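Local coordinates for receptor-like protein kinase ANXUR1 (Arabidopsis thaliana, PDB 6FIG) that probably acts as a cell-surface receptor kinase in plant reproduction, carrying a malectin-like ectodomain outside the cell, at residues A[98-103]-A[129-134]; A[67-72]-A[158-163]; A[287-292]-A[363-368]. All coordinates share one frame; numbering follows the deposited sequence.

Contact 1: A[98-103]-A[129-134]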
loop_
_atom_site.group_PDB
_atom_site.type_symbol
_atom_site.label_atom_id
_atom_site.label_comp_id
_atom_site.label_asym_id
_atom_site.label_seq_id
_atom_site.Cartn_x
_atom_site.Cartn_y
_atom_site.Cartn_z
ATOM N N GLU A 98 3.767 -12.489 24.117
ATOM C CA GLU A 98 5.134 -12.047 23.999
ATOM C C GLU A 98 5.510 -11.967 22.532
ATOM O O GLU A 98 5.069 -12.807 21.718
ATOM C CB GLU A 98 6.064 -13.018 24.707
ATOM C CG GLU A 98 5.910 -13.053 26.216
ATOM C CD GLU A 98 6.505 -14.317 26.810
ATOM O OE1 GLU A 98 5.881 -15.404 26.706
ATOM O OE2 GLU A 98 7.614 -14.237 27.367
ATOM N N ALA A 99 6.330 -10.983 22.181
ATOM C CA ALA A 99 6.862 -10.857 20.821
ATOM C C ALA A 99 8.364 -10.824 20.964
ATOM O O ALA A 99 8.948 -9.846 21.467
ATOM C CB ALA A 99 6.351 -9.606 20.122
ATOM N N ASN A 100 8.986 -11.907 20.527
ATOM C CA ASN A 100 10.347 -12.219 20.858
ATOM C C ASN A 100 10.545 -12.096 22.382
ATOM O O ASN A 100 9.835 -12.774 23.138
ATOM C CB ASN A 100 11.310 -11.454 19.947
ATOM C CG ASN A 100 11.261 -11.961 18.495
ATOM O OD1 ASN A 100 10.561 -12.926 18.191
ATOM N ND2 ASN A 100 12.029 -11.325 17.598
ATOM N N ASP A 101 11.436 -11.229 22.830
ATOM C CA ASP A 101 11.713 -11.092 24.254
ATOM C C ASP A 101 10.887 -9.962 24.935
ATOM O O ASP A 101 11.182 -9.618 26.072
ATOM C CB ASP A 101 13.227 -10.886 24.483
ATOM C CG ASP A 101 13.778 -9.588 23.876
ATOM O OD1 ASP A 101 14.953 -9.261 24.196
ATOM O OD2 ASP A 101 13.097 -8.881 23.089
ATOM N N VAL A 102 9.864 -9.424 24.258
ATOM C CA VAL A 102 9.074 -8.288 24.785
ATOM C C VAL A 102 7.712 -8.824 25.255
ATOM O O VAL A 102 6.983 -9.425 24.460
ATOM C CB VAL A 102 8.871 -7.180 23.708
ATOM C CG1 VAL A 102 8.153 -5.972 24.299
ATOM C CG2 VAL A 102 10.212 -6.724 23.118
ATOM N N THR A 103 7.368 -8.614 26.515
ATOM C CA THR A 103 6.038 -8.949 27.006
ATOM C C THR A 103 5.079 -7.818 26.684
ATOM O O THR A 103 5.288 -6.669 27.114
ATOM C CB THR A 103 6.015 -9.234 28.514
ATOM O OG1 THR A 103 6.846 -10.373 28.806
ATOM C CG2 THR A 103 4.591 -9.529 28.984
ATOM N N ALA A 129 11.137 -2.351 18.362
ATOM C CA ALA A 129 12.473 -2.020 17.881
ATOM C C ALA A 129 13.108 -3.171 17.097
ATOM O O ALA A 129 12.748 -4.341 17.298
ATOM C CB ALA A 129 13.383 -1.616 19.045
ATOM N N PRO A 130 14.074 -2.854 16.226
ATOM C CA PRO A 130 14.756 -3.910 15.480
ATOM C C PRO A 130 15.308 -4.993 16.408
ATOM O O PRO A 130 15.889 -4.659 17.446
ATOM C CB PRO A 130 15.892 -3.173 14.779
ATOM C CG PRO A 130 15.418 -1.769 14.633
ATOM C CD PRO A 130 14.476 -1.508 15.784
ATOM N N THR A 131 15.080 -6.243 16.006
ATOM C CA THR A 131 15.393 -7.468 16.750
ATOM C C THR A 131 16.733 -8.095 16.361
ATOM O O THR A 131 17.230 -8.965 17.080
ATOM C CB THR A 131 14.323 -8.554 16.434
ATOM O OG1 THR A 131 14.191 -8.724 15.002
ATOM C CG2 THR A 131 12.988 -8.201 17.003
ATOM N N ASP A 132 17.302 -7.695 15.217
ATOM C CA ASP A 132 18.375 -8.449 14.543
ATOM C C ASP A 132 18.089 -9.952 14.379
ATOM O O ASP A 132 19.000 -10.777 14.379
ATOM C CB ASP A 132 19.731 -8.186 15.213
ATOM C CG ASP A 132 20.170 -6.731 15.071
ATOM O OD1 ASP A 132 21.384 -6.454 15.157
ATOM O OD2 ASP A 132 19.303 -5.857 14.864
ATOM N N LYS A 133 16.810 -10.280 14.223
ATOM C CA LYS A 133 16.343 -11.630 13.998
ATOM C C LYS A 133 15.407 -11.578 12.810
ATOM O O LYS A 133 14.595 -10.648 12.699
ATOM C CB LYS A 133 15.617 -12.164 15.235
ATOM C CG LYS A 133 16.562 -12.655 16.325
ATOM C CD LYS A 133 15.820 -13.033 17.603
ATOM C CE LYS A 133 15.185 -14.412 17.521
ATOM N NZ LYS A 133 14.056 -14.559 18.493
ATOM N N ASP A 134 15.498 -12.576 11.940
ATOM C CA ASP A 134 14.679 -12.618 10.731
ATOM C C ASP A 134 13.302 -13.268 10.961
ATOM O O ASP A 134 12.526 -13.412 10.019
ATOM C CB ASP A 134 15.432 -13.263 9.547
ATOM C CG ASP A 134 15.927 -14.680 9.833
ATOM O OD1 ASP A 134 15.290 -15.405 10.624
ATOM O OD2 ASP A 134 16.967 -15.090 9.253
HETATM O O HOH W 1 12.217 -15.181 16.768
#
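The flat amide of Asn-100 lies between Lys-133 and Thr-131 of the facing loop. The lysine ammonium stands over one face, NZ 3.8 Å from CG of Asn-100 and almost straight above it, and CD of Lys-133 follows over the same face on the ND2 side. Thr-131 comes instead to the amino end of the amide: its methyl CG2 sits 3.3 Å from Asn-100 ND2, tilted moderately out of the amide plane, toward the face the lysine does not cover. The motif is the tip of a beta hairpin, strands 95-99 and 102-108, laid against the loop that leads into strand 135-142 in a sheet of the malectin-like domain. A type II' turn from Ala-99 to Val-102 closes the tip, with Ala-99 N to Val-102 O at 2.8 Å, and Asn-100 takes its positive-phi corner (phi 49°). The amide does not spin freely there, because OD1 accepts from the backbone N of Ser-137 while ND2 makes a weak bond to Val-135 O, both on the adjoining strand 135-142 of the same sheet. Thr-131 is turned by its own hydroxyl: with chi1 at 53°, OG1 faces back into its loop and donates to Lys-133 O at 3.0 Å, reaching a lone pair in the carbonyl plane, which leaves CG2 to meet the asparagine. Lys-133 has an arm bent at chi3 (80°), and its end approaches Asn-100 from the opposite direction. No direct hydrogen bond crosses between the two segments, and the meeting lies at the surface. One water completes it, accepting from Lys-133 NZ at 2.6 Å and donating to Asn-100 OD1 at 3.1 Å from the lysine side of the amide.

Contact 2: A[67-72]-A[158-163]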
loop_
_atom_site.group_PDB
_atom_site.type_symbol
_atom_site.label_atom_id
_atom_site.label_comp_id
_atom_site.label_asym_id
_atom_site.label_seq_id
_atom_site.Cartn_x
_atom_site.Cartn_y
_atom_site.Cartn_z
ATOM N N PRO A 67 8.077 -14.076 9.180
ATOM C CA PRO A 67 9.335 -13.555 8.648
ATOM C C PRO A 67 9.377 -12.027 8.642
ATOM O O PRO A 67 8.399 -11.391 8.264
ATOM C CB PRO A 67 9.376 -14.107 7.210
ATOM C CG PRO A 67 8.382 -15.199 7.163
ATOM C CD PRO A 67 7.328 -14.839 8.161
ATOM N N ILE A 68 10.504 -11.463 9.075
ATOM C CA ILE A 68 10.712 -10.026 9.110
ATOM C C ILE A 68 12.154 -9.695 8.748
ATOM O O ILE A 68 13.030 -10.555 8.794
ATOM C CB ILE A 68 10.425 -9.417 10.509
ATOM C CG1 ILE A 68 11.165 -10.177 11.620
ATOM C CG2 ILE A 68 8.934 -9.372 10.793
ATOM C CD1 ILE A 68 11.232 -9.441 12.939
ATOM N N LYS A 69 12.373 -8.438 8.384
ATOM C CA LYS A 69 13.726 -7.886 8.316
ATOM C C LYS A 69 14.185 -7.496 9.724
ATOM O O LYS A 69 13.596 -6.625 10.368
ATOM C CB LYS A 69 13.776 -6.675 7.404
ATOM C CG LYS A 69 13.404 -6.995 5.974
ATOM C CD LYS A 69 13.806 -5.883 5.026
ATOM C CE LYS A 69 14.064 -6.426 3.633
ATOM N NZ LYS A 69 14.459 -5.319 2.725
ATOM N N GLY A 70 15.267 -8.115 10.183
ATOM C CA GLY A 70 15.753 -7.921 11.545
ATOM C C GLY A 70 16.297 -6.549 11.889
ATOM O O GLY A 70 16.375 -6.186 13.060
ATOM N N ASP A 71 16.676 -5.782 10.877
ATOM C CA ASP A 71 17.218 -4.460 11.098
ATOM C C ASP A 71 16.152 -3.359 11.040
ATOM O O ASP A 71 16.498 -2.189 11.092
ATOM C CB ASP A 71 18.340 -4.173 10.087
ATOM C CG ASP A 71 17.864 -4.210 8.643
ATOM O OD1 ASP A 71 16.893 -4.929 8.323
ATOM O OD2 ASP A 71 18.508 -3.550 7.815
ATOM N N LYS A 72 14.876 -3.736 10.929
ATOM C CA LYS A 72 13.789 -2.777 10.767
ATOM C C LYS A 72 12.829 -2.814 11.944
ATOM O O LYS A 72 12.656 -3.841 12.618
ATOM C CB LYS A 72 12.998 -3.048 9.474
ATOM C CG LYS A 72 13.833 -3.056 8.202
ATOM C CD LYS A 72 14.426 -1.705 7.867
ATOM C CE LYS A 72 15.293 -1.790 6.615
ATOM N NZ LYS A 72 15.780 -0.465 6.173
ATOM N N VAL A 158 1.454 -7.440 11.104
ATOM C CA VAL A 158 2.859 -7.077 11.212
ATOM C C VAL A 158 3.207 -6.231 10.019
ATOM O O VAL A 158 3.054 -6.666 8.893
ATOM C CB VAL A 158 3.752 -8.318 11.294
ATOM C CG1 VAL A 158 5.216 -7.900 11.389
ATOM C CG2 VAL A 158 3.357 -9.151 12.496
ATOM N N ILE A 159 3.685 -5.010 10.274
ATOM C CA ILE A 159 3.881 -3.984 9.249
ATOM C C ILE A 159 5.254 -3.366 9.482
ATOM O O ILE A 159 5.483 -2.761 10.535
ATOM C CB ILE A 159 2.813 -2.886 9.381
ATOM C CG1 ILE A 159 1.386 -3.464 9.247
ATOM C CG2 ILE A 159 3.034 -1.778 8.361
ATOM C CD1 ILE A 159 0.325 -2.622 9.910
ATOM N N GLN A 160 6.143 -3.493 8.516
ATOM C CA GLN A 160 7.432 -2.802 8.575
ATOM C C GLN A 160 7.206 -1.288 8.586
ATOM O O GLN A 160 6.386 -0.780 7.820
ATOM C CB GLN A 160 8.304 -3.173 7.381
ATOM C CG GLN A 160 9.740 -2.741 7.552
ATOM C CD GLN A 160 10.597 -3.125 6.385
ATOM O OE1 GLN A 160 10.784 -4.319 6.109
ATOM N NE2 GLN A 160 11.139 -2.125 5.701
ATOM N N MET A 161 7.911 -0.557 9.456
ATOM C CA MET A 161 7.720 0.894 9.561
ATOM C C MET A 161 9.055 1.590 9.668
ATOM O O MET A 161 10.024 1.004 10.088
ATOM C CB MET A 161 6.816 1.275 10.725
ATOM C CG MET A 161 7.420 0.995 12.084
ATOM S SD MET A 161 6.404 1.548 13.425
ATOM C CE MET A 161 6.625 3.313 13.335
ATOM N N PRO A 162 9.116 2.855 9.253
ATOM C CA PRO A 162 10.340 3.615 9.464
ATOM C C PRO A 162 10.617 3.910 10.953
ATOM O O PRO A 162 9.759 3.734 11.831
ATOM C CB PRO A 162 10.069 4.952 8.718
ATOM C CG PRO A 162 8.870 4.698 7.868
ATOM C CD PRO A 162 8.073 3.652 8.580
ATOM N N GLU A 163 11.843 4.351 11.200
ATOM C CA GLU A 163 12.241 4.765 12.545
ATOM C C GLU A 163 11.692 6.150 12.845
ATOM O O GLU A 163 12.364 7.157 12.659
ATOM C CB GLU A 163 13.762 4.739 12.678
ATOM C CG GLU A 163 14.331 3.338 12.563
ATOM C CD GLU A 163 14.104 2.463 13.791
ATOM O OE1 GLU A 163 13.523 2.901 14.809
ATOM O OE2 GLU A 163 14.542 1.298 13.724
HETATM O O HOH W 2 10.141 -6.647 7.684
HETATM O O HOH W 3 12.937 -2.613 3.459
HETATM O O HOH W 4 16.062 0.515 11.739
#
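Gln-160 reaches out from its strand to the turn at Lys-69 to Lys-72, and the two lysines meet its amide differently. Lys-72 lies over a face: its CG is 3.7 Å from Gln-160 CD, nearly straight above it, before the chain bends at chi2 (-66°) and carries the ammonium off. Lys-69, extended beyond CG, passes the oxygen end obliquely, its CD 3.6 Å from Gln-160 OE1 and raised toward that same face. The glutamine reaches this far because CG stands anti to its backbone N (chi1 -167°) and the chain runs on straight. Water stands in for direct polar bonds: one molecule donates to Gln-160 OE1 and accepts from Lys-69 N, each at 2.9 Å, and another links Gln-160 NE2 to Lys-69 NZ. NZ of Lys-69 of the second subunit hydrogen-bonds to Gln-160 O. Deeper in, Ile-68 CG2 meets Val-158 CG1 at 4.0 Å, the two branched side chains crossing at about a right angle. Both aliphatic groups also touch Leu-136 of strand 135-142. Strand 151-161 pairs antiparallel with strand 73-80, which the turn leads into.

Contact 3: A[287-292]-A[363-368]. With CA (calcium ion), chain H.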
loop_
_atom_site.group_PDB
_atom_site.type_symbol
_atom_site.label_atom_id
_atom_site.label_comp_id
_atom_site.label_asym_id
_atom_site.label_seq_id
_atom_site.Cartn_x
_atom_site.Cartn_y
_atom_site.Cartn_z
ATOM N N CYS A 287 0.602 22.585 12.970
ATOM C CA CYS A 287 0.773 23.203 11.673
ATOM C C CYS A 287 -0.095 24.452 11.707
ATOM O O CYS A 287 -1.301 24.365 11.959
ATOM C CB CYS A 287 0.347 22.286 10.526
ATOM S SG CYS A 287 0.558 23.010 8.875
ATOM N N GLU A 288 0.530 25.591 11.480
ATOM C CA GLU A 288 -0.188 26.855 11.483
ATOM C C GLU A 288 -0.743 27.087 10.095
ATOM O O GLU A 288 0.019 27.250 9.153
ATOM C CB GLU A 288 0.731 28.019 11.870
ATOM C CG GLU A 288 0.049 29.401 11.884
ATOM C CD GLU A 288 -1.122 29.420 12.819
ATOM O OE1 GLU A 288 -0.888 29.286 14.034
ATOM O OE2 GLU A 288 -2.277 29.540 12.348
ATOM N N PHE A 289 -2.063 27.093 9.960
ATOM C CA PHE A 289 -2.689 27.324 8.654
ATOM C C PHE A 289 -3.554 28.587 8.568
ATOM O O PHE A 289 -4.157 28.850 7.528
ATOM C CB PHE A 289 -3.450 26.078 8.167
ATOM C CG PHE A 289 -4.493 25.570 9.118
ATOM C CD1 PHE A 289 -4.299 24.373 9.808
ATOM C CD2 PHE A 289 -5.694 26.260 9.306
ATOM C CE1 PHE A 289 -5.255 23.890 10.681
ATOM C CE2 PHE A 289 -6.649 25.785 10.186
ATOM C CZ PHE A 289 -6.437 24.590 10.866
ATOM N N GLN A 290 -3.577 29.391 9.627
ATOM C CA GLN A 290 -4.300 30.678 9.593
ATOM C C GLN A 290 -3.379 31.879 9.658
ATOM O O GLN A 290 -3.480 32.796 8.841
ATOM C CB GLN A 290 -5.307 30.720 10.722
ATOM C CG GLN A 290 -6.394 29.679 10.544
ATOM C CD GLN A 290 -7.565 29.912 11.462
ATOM O OE1 GLN A 290 -7.400 30.017 12.681
ATOM N NE2 GLN A 290 -8.762 29.969 10.888
ATOM N N LEU A 291 -2.515 31.884 10.651
ATOM C CA LEU A 291 -1.584 32.975 10.912
ATOM C C LEU A 291 -0.341 32.820 10.074
ATOM O O LEU A 291 -0.147 31.792 9.417
ATOM C CB LEU A 291 -1.230 33.010 12.401
ATOM C CG LEU A 291 -2.444 33.144 13.323
ATOM C CD1 LEU A 291 -2.055 32.866 14.766
ATOM C CD2 LEU A 291 -3.054 34.529 13.158
ATOM N N SER A 292 0.495 33.849 10.064
ATOM C CA SER A 292 1.661 33.850 9.174
ATOM C C SER A 292 2.980 34.294 9.763
ATOM O O SER A 292 4.004 34.156 9.095
ATOM C CB SER A 292 1.363 34.681 7.926
ATOM O OG SER A 292 1.167 36.021 8.276
ATOM N N SER A 363 -3.282 26.284 20.090
ATOM C CA SER A 363 -3.831 25.306 19.141
ATOM C C SER A 363 -2.989 24.045 19.098
ATOM O O SER A 363 -1.835 24.028 19.519
ATOM C CB SER A 363 -3.990 25.893 17.736
ATOM O OG SER A 363 -2.730 26.129 17.122
ATOM N N LEU A 364 -3.613 22.997 18.576
ATOM C CA LEU A 364 -2.988 21.702 18.443
ATOM C C LEU A 364 -3.664 20.992 17.261
ATOM O O LEU A 364 -4.890 21.092 17.106
ATOM C CB LEU A 364 -3.172 20.901 19.730
ATOM C CG LEU A 364 -2.546 19.484 19.762
ATOM C CD1 LEU A 364 -1.036 19.545 19.667
ATOM C CD2 LEU A 364 -2.983 18.780 21.035
ATOM N N ASN A 365 -2.877 20.280 16.449
ATOM C CA ASN A 365 -3.427 19.613 15.242
ATOM C C ASN A 365 -3.560 18.095 15.364
ATOM O O ASN A 365 -4.413 17.499 14.724
ATOM C CB ASN A 365 -2.582 19.927 14.016
ATOM C CG ASN A 365 -2.452 21.427 13.739
ATOM O OD1 ASN A 365 -1.880 22.155 14.565
ATOM N ND2 ASN A 365 -2.927 21.893 12.561
ATOM N N GLY A 366 -2.728 17.482 16.187
ATOM C CA GLY A 366 -2.743 16.031 16.349
ATOM C C GLY A 366 -2.064 15.654 17.639
ATOM O O GLY A 366 -1.280 16.442 18.202
ATOM N N LEU A 367 -2.316 14.426 18.096
ATOM C CA LEU A 367 -1.722 13.959 19.336
ATOM C C LEU A 367 -1.574 12.458 19.339
ATOM O O LEU A 367 -2.547 11.762 19.116
ATOM C CB LEU A 367 -2.580 14.367 20.534
ATOM C CG LEU A 367 -2.096 13.980 21.933
ATOM C CD1 LEU A 367 -0.717 14.547 22.287
ATOM C CD2 LEU A 367 -3.130 14.426 22.945
ATOM N N GLU A 368 -0.381 11.988 19.668
ATOM C CA GLU A 368 -0.169 10.560 19.902
ATOM C C GLU A 368 0.443 10.383 21.267
ATOM O O GLU A 368 1.263 11.198 21.707
ATOM C CB GLU A 368 0.738 9.982 18.849
ATOM C CG GLU A 368 0.151 10.048 17.455
ATOM C CD GLU A 368 1.160 9.663 16.413
ATOM O OE1 GLU A 368 2.046 10.480 16.094
ATOM O OE2 GLU A 368 1.149 8.482 15.932
HETATM CA CA CA H . -6.097 17.943 13.151
#
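Asn-365 turns its carboxamide onto the backbone of Cys-287 and meets both of its polar atoms. Asn-365 ND2 donates to Cys-287 O at 3.0 Å, on a lone pair in the carbonyl plane, although the acceptor is tilted 25° out of the asparagine's amide plane. The return bond, Cys-287 N to Asn-365 OD1 at 3.0 Å, is weak. Phe-289 closes this buried part: CE1 comes within 3.6 Å of Asn-365 ND2, which lies at the ring edge, and ring and amide stand 88° apart. Beyond it the segment 287-292 leaves its partner, and Gln-290 and Ser-292 are exposed. That departing loop is held internally by Glu-288, whose OE2 accepts from Gln-290 N at 3.0 Å and from Leu-291 N at 2.9 Å, while OE1 forms a salt bridge with Lys-297. A classic beta bulge in strand 363-372 sets Asn-365 and Gly-366 together opposite His-285, and Asn-365 binds the calcium ion through its carbonyl O at 2.4 Å, beside Asn-192, Val-193, Ile-249 and Thr-252. One asparagine thus gives its main chain to the metal and its side chain to the backbone of Cys-287, which probably helps to fix the carbonyl toward calcium.

How the contacts relate
From the N terminus, residues 67-72 come first, joining strand 62-67 to strand 73-80, and contact 2 closes only when the chain returns at 158-163. Contact 1 opens and closes within that loop, bringing the hairpin tip at 98-103 to residues 129-134. The two adjoin: Asp-132 N and Gly-70 O, and Ile-68 N and Asp-134 O, probably hydrogen bond, so hairpin, loops and strand 151-161 join on one side of the chain's centre. Contact 3 follows in series, tying the end of strand 278-287 to strand 363-372 beside a calcium ion. Its centre lies about 36 Å from that of contact 1, across the chain's centre, and about 31 Å from that of contact 2.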